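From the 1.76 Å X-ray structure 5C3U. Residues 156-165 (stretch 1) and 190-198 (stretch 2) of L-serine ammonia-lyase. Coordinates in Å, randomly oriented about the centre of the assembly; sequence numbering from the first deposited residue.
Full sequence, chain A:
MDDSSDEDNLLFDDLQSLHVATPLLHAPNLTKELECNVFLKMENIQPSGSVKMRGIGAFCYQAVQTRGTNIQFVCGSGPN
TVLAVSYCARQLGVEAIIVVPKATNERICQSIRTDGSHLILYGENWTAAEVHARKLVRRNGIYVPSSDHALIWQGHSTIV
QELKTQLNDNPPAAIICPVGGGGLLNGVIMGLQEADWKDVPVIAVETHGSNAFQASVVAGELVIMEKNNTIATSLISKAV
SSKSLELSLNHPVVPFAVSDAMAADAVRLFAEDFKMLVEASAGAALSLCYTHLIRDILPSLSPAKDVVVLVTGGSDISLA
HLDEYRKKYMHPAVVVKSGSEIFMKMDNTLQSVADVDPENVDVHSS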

# COMPACT_ATOMS: atom_id res chain seq x y z
N HIS A 156 0.58 5.49 -8.87
CA HIS A 156 -0.21 4.32 -8.50
C HIS A 156 -1.22 3.95 -9.54
O HIS A 156 -1.55 2.78 -9.68
CB HIS A 156 -0.91 4.53 -7.17
CG HIS A 156 0.01 4.42 -5.94
ND1 HIS A 156 1.05 3.54 -5.86
CD2 HIS A 156 -0.03 5.09 -4.73
CE1 HIS A 156 1.64 3.67 -4.66
NE2 HIS A 156 0.96 4.60 -3.95
N SER A 157 -1.74 4.93 -10.30
CA SER A 157 -2.80 4.65 -11.27
C SER A 157 -2.32 3.71 -12.39
O SER A 157 -3.14 3.06 -13.04
CB SER A 157 -3.36 5.96 -11.84
OG SER A 157 -2.48 6.49 -12.79
N THR A 158 -1.00 3.59 -12.55
CA THR A 158 -0.43 2.66 -13.53
C THR A 158 -0.88 1.21 -13.25
O THR A 158 -0.93 0.39 -14.17
CB THR A 158 1.11 2.75 -13.62
OG1 THR A 158 1.70 2.40 -12.36
CG2 THR A 158 1.57 4.16 -14.03
N ILE A 159 -1.19 0.89 -12.00
CA ILE A 159 -1.66 -0.47 -11.68
C ILE A 159 -2.92 -0.87 -12.49
O ILE A 159 -3.08 -2.04 -12.88
CB ILE A 159 -1.83 -0.66 -10.15
CG1 ILE A 159 -1.63 -2.14 -9.76
CG2 ILE A 159 -3.15 -0.04 -9.66
CD1 ILE A 159 -1.51 -2.38 -8.27
N VAL A 160 -3.79 0.11 -12.79
CA VAL A 160 -5.07 -0.21 -13.43
C VAL A 160 -4.91 -0.42 -14.93
O VAL A 160 -5.52 -1.32 -15.50
CB VAL A 160 -6.15 0.84 -13.09
CG1 VAL A 160 -7.42 0.55 -13.87
CG2 VAL A 160 -6.42 0.81 -11.59
N GLN A 161 -4.04 0.38 -15.55
CA GLN A 161 -3.66 0.20 -16.95
C GLN A 161 -3.13 -1.21 -17.18
O GLN A 161 -3.50 -1.87 -18.16
CB GLN A 161 -2.63 1.26 -17.37
N GLU A 162 -2.28 -1.70 -16.27
CA GLU A 162 -1.82 -3.08 -16.30
C GLU A 162 -2.97 -4.08 -16.15
O GLU A 162 -3.08 -5.04 -16.93
CB GLU A 162 -0.76 -3.33 -15.23
CG GLU A 162 0.64 -2.88 -15.61
CD GLU A 162 1.65 -2.98 -14.47
OE1 GLU A 162 2.48 -2.04 -14.33
OE2 GLU A 162 1.62 -3.99 -13.71
N LEU A 163 -3.82 -3.86 -15.15
CA LEU A 163 -4.94 -4.75 -14.86
C LEU A 163 -5.88 -4.92 -16.05
O LEU A 163 -6.34 -6.04 -16.32
CB LEU A 163 -5.74 -4.26 -13.66
CG LEU A 163 -5.19 -4.47 -12.25
CD1 LEU A 163 -6.29 -4.07 -11.26
CD2 LEU A 163 -4.77 -5.92 -12.03
N LYS A 164 -6.16 -3.81 -16.74
CA LYS A 164 -7.01 -3.78 -17.92
C LYS A 164 -6.50 -4.73 -19.00
O LYS A 164 -7.28 -5.49 -19.58
CB LYS A 164 -7.12 -2.36 -18.47
CG LYS A 164 -8.00 -2.24 -19.70
CD LYS A 164 -8.36 -0.79 -20.00
CE LYS A 164 -9.71 -0.75 -20.70
NZ LYS A 164 -10.11 0.61 -21.11
N THR A 165 -5.20 -4.68 -19.25
CA THR A 165 -4.57 -5.56 -20.22
C THR A 165 -4.63 -7.01 -19.74
O THR A 165 -5.10 -7.90 -20.46
CB THR A 165 -3.11 -5.15 -20.49
OG1 THR A 165 -3.11 -3.83 -21.05
CG2 THR A 165 -2.45 -6.09 -21.46
N MET A 190 -8.73 6.78 -9.83
CA MET A 190 -8.37 7.59 -10.99
C MET A 190 -8.04 6.75 -12.22
O MET A 190 -8.48 7.08 -13.33
CB MET A 190 -7.23 8.56 -10.66
CG MET A 190 -7.68 9.69 -9.75
SD MET A 190 -6.33 10.65 -9.03
CE MET A 190 -7.03 12.28 -9.23
N GLY A 191 -7.27 5.68 -12.03
CA GLY A 191 -7.02 4.70 -13.09
C GLY A 191 -8.29 4.08 -13.66
O GLY A 191 -8.40 3.90 -14.89
N LEU A 192 -9.25 3.77 -12.79
CA LEU A 192 -10.51 3.16 -13.22
C LEU A 192 -11.34 4.12 -14.07
O LEU A 192 -11.94 3.73 -15.08
CB LEU A 192 -11.33 2.67 -12.01
CG LEU A 192 -10.79 1.43 -11.27
CD1 LEU A 192 -11.62 1.19 -10.02
CD2 LEU A 192 -10.80 0.19 -12.15
N GLN A 193 -11.35 5.39 -13.69
CA GLN A 193 -12.01 6.42 -14.51
C GLN A 193 -11.35 6.59 -15.88
O GLN A 193 -12.03 6.65 -16.90
CB GLN A 193 -12.14 7.74 -13.74
CG GLN A 193 -13.01 7.58 -12.49
CD GLN A 193 -13.08 8.83 -11.63
OE1 GLN A 193 -12.32 9.78 -11.82
NE2 GLN A 193 -14.00 8.83 -10.66
N GLU A 194 -10.02 6.62 -15.91
CA GLU A 194 -9.26 6.68 -17.17
C GLU A 194 -9.47 5.46 -18.08
O GLU A 194 -9.46 5.60 -19.30
CB GLU A 194 -7.76 6.90 -16.90
N ALA A 195 -9.65 4.28 -17.48
CA ALA A 195 -9.87 3.02 -18.21
C ALA A 195 -11.32 2.82 -18.68
O ALA A 195 -11.63 1.81 -19.32
CB ALA A 195 -9.45 1.84 -17.35
N ASP A 196 -12.18 3.77 -18.33
CA ASP A 196 -13.64 3.68 -18.48
C ASP A 196 -14.22 2.46 -17.77
O ASP A 196 -15.00 1.69 -18.33
CB ASP A 196 -14.07 3.74 -19.96
CG ASP A 196 -15.55 4.06 -20.13
OD1 ASP A 196 -16.08 4.91 -19.38
OD2 ASP A 196 -16.19 3.46 -21.02
N TRP A 197 -13.81 2.30 -16.51
CA TRP A 197 -14.27 1.24 -15.64
C TRP A 197 -14.84 1.89 -14.43
O TRP A 197 -14.57 1.49 -13.29
CB TRP A 197 -13.10 0.35 -15.25
CG TRP A 197 -12.75 -0.68 -16.27
CD1 TRP A 197 -13.21 -0.78 -17.59
CD2 TRP A 197 -11.81 -1.80 -16.11
NE1 TRP A 197 -12.64 -1.85 -18.22
CE2 TRP A 197 -11.80 -2.51 -17.40
CE3 TRP A 197 -11.02 -2.27 -15.07
CZ2 TRP A 197 -11.02 -3.63 -17.61
CZ3 TRP A 197 -10.23 -3.40 -15.30
CH2 TRP A 197 -10.24 -4.07 -16.53
N LYS A 198 -15.69 2.87 -14.70
CA LYS A 198 -16.23 3.77 -13.69
C LYS A 198 -17.19 3.08 -12.73
O LYS A 198 -17.50 3.63 -11.67
CB LYS A 198 -16.93 4.95 -14.35
CG LYS A 198 -16.05 5.77 -15.28
CD LYS A 198 -16.90 6.53 -16.29
CE LYS A 198 -17.46 7.82 -15.71
NZ LYS A 198 -16.62 8.99 -16.06

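The most unusual feature of this contact is how closely the two backbones meet at Gly191. The CA of Ser157 lies 4.6 Å from the CA of Gly191, a separation that leaves no space for a side chain on the second helix at this point. A CB built in ideal geometry on Gly191 would point toward the first stretch, falling 2.8 Å from Val160 CB, which is a clash, and 3.1 Å from Ser157 O, which is tight. The absence of a side chain therefore lets the helices touch here almost backbone to backbone.

The approach is local. The axes of helix 156-165 and helix 190-194 come within 8.0 Å, and their N-to-C directions differ by 44°, with a signed crossing angle of -44°. The first helix is kinked near the crossing: the N atoms of Ile159 and Val160 lack bonds to the turn before and reach three residues back instead, Ile159 N to His156 O at 3.0 Å and Val160 N to Ser157 O at 3.0 Å. Regular i to i-4 bonding then resumes, as in Lys164 N to Val160 O at 2.9 Å.

Around the glycine, Ser157 and Val160 both direct their CA-to-CB bonds toward the second stretch. Ser157 contributes its methylene, with CB 3.9 Å from Gly191 N; this is van der Waals packing, and its OG is hydrogen-bonded to a residue just outside the stretch. Val160, with chi1 in the t well, places CG1 3.6 Å from Gly191 O, 3.8 Å from Leu192 CD2 and 4.2 Å from Ala195 CB. One methyl thus packs against a carbonyl oxygen and two apolar side chains. That oxygen remains part of its own helix, accepting a bond from Ala195 N at 2.9 Å.

Beyond the crossing, the second stretch turns out of its helix. Asp196 has positive phi (57°) and marks a Schellman motif, in which Trp197 N bonds to Leu192 O at 2.8 Å and Asp196 N to Gln193 O at 3.2 Å. Ala195 O is not used by these bonds, and Lys164 takes it: NZ donates to Ala195 O at 2.6 Å, the sole hydrogen bond between the stretches. A short bond from an ammonium group to a carbonyl is favourable because the positive charge strengthens the pull on the oxygen lone pairs. Although the CA-to-CB bond of Lys164 points sideways, all four chi angles are t, and the extended chain carries NZ to the turn. Along the way its CD passes 3.9 Å from Ala195 CB, so the aliphatic part packs while the tip bonds.

Trp197 completes the contact. Its indole reaches back toward the first helix, with CH2 3.5 Å from Lys164 CA and CZ2 3.9 Å from Lys164 CG. The approach to Lys164 CA is oblique, and these are carbon-to-carbon contacts with the lysine backbone and methylene chain. In all, the two stretches bury 384 Å², counting both sides, chiefly through packing.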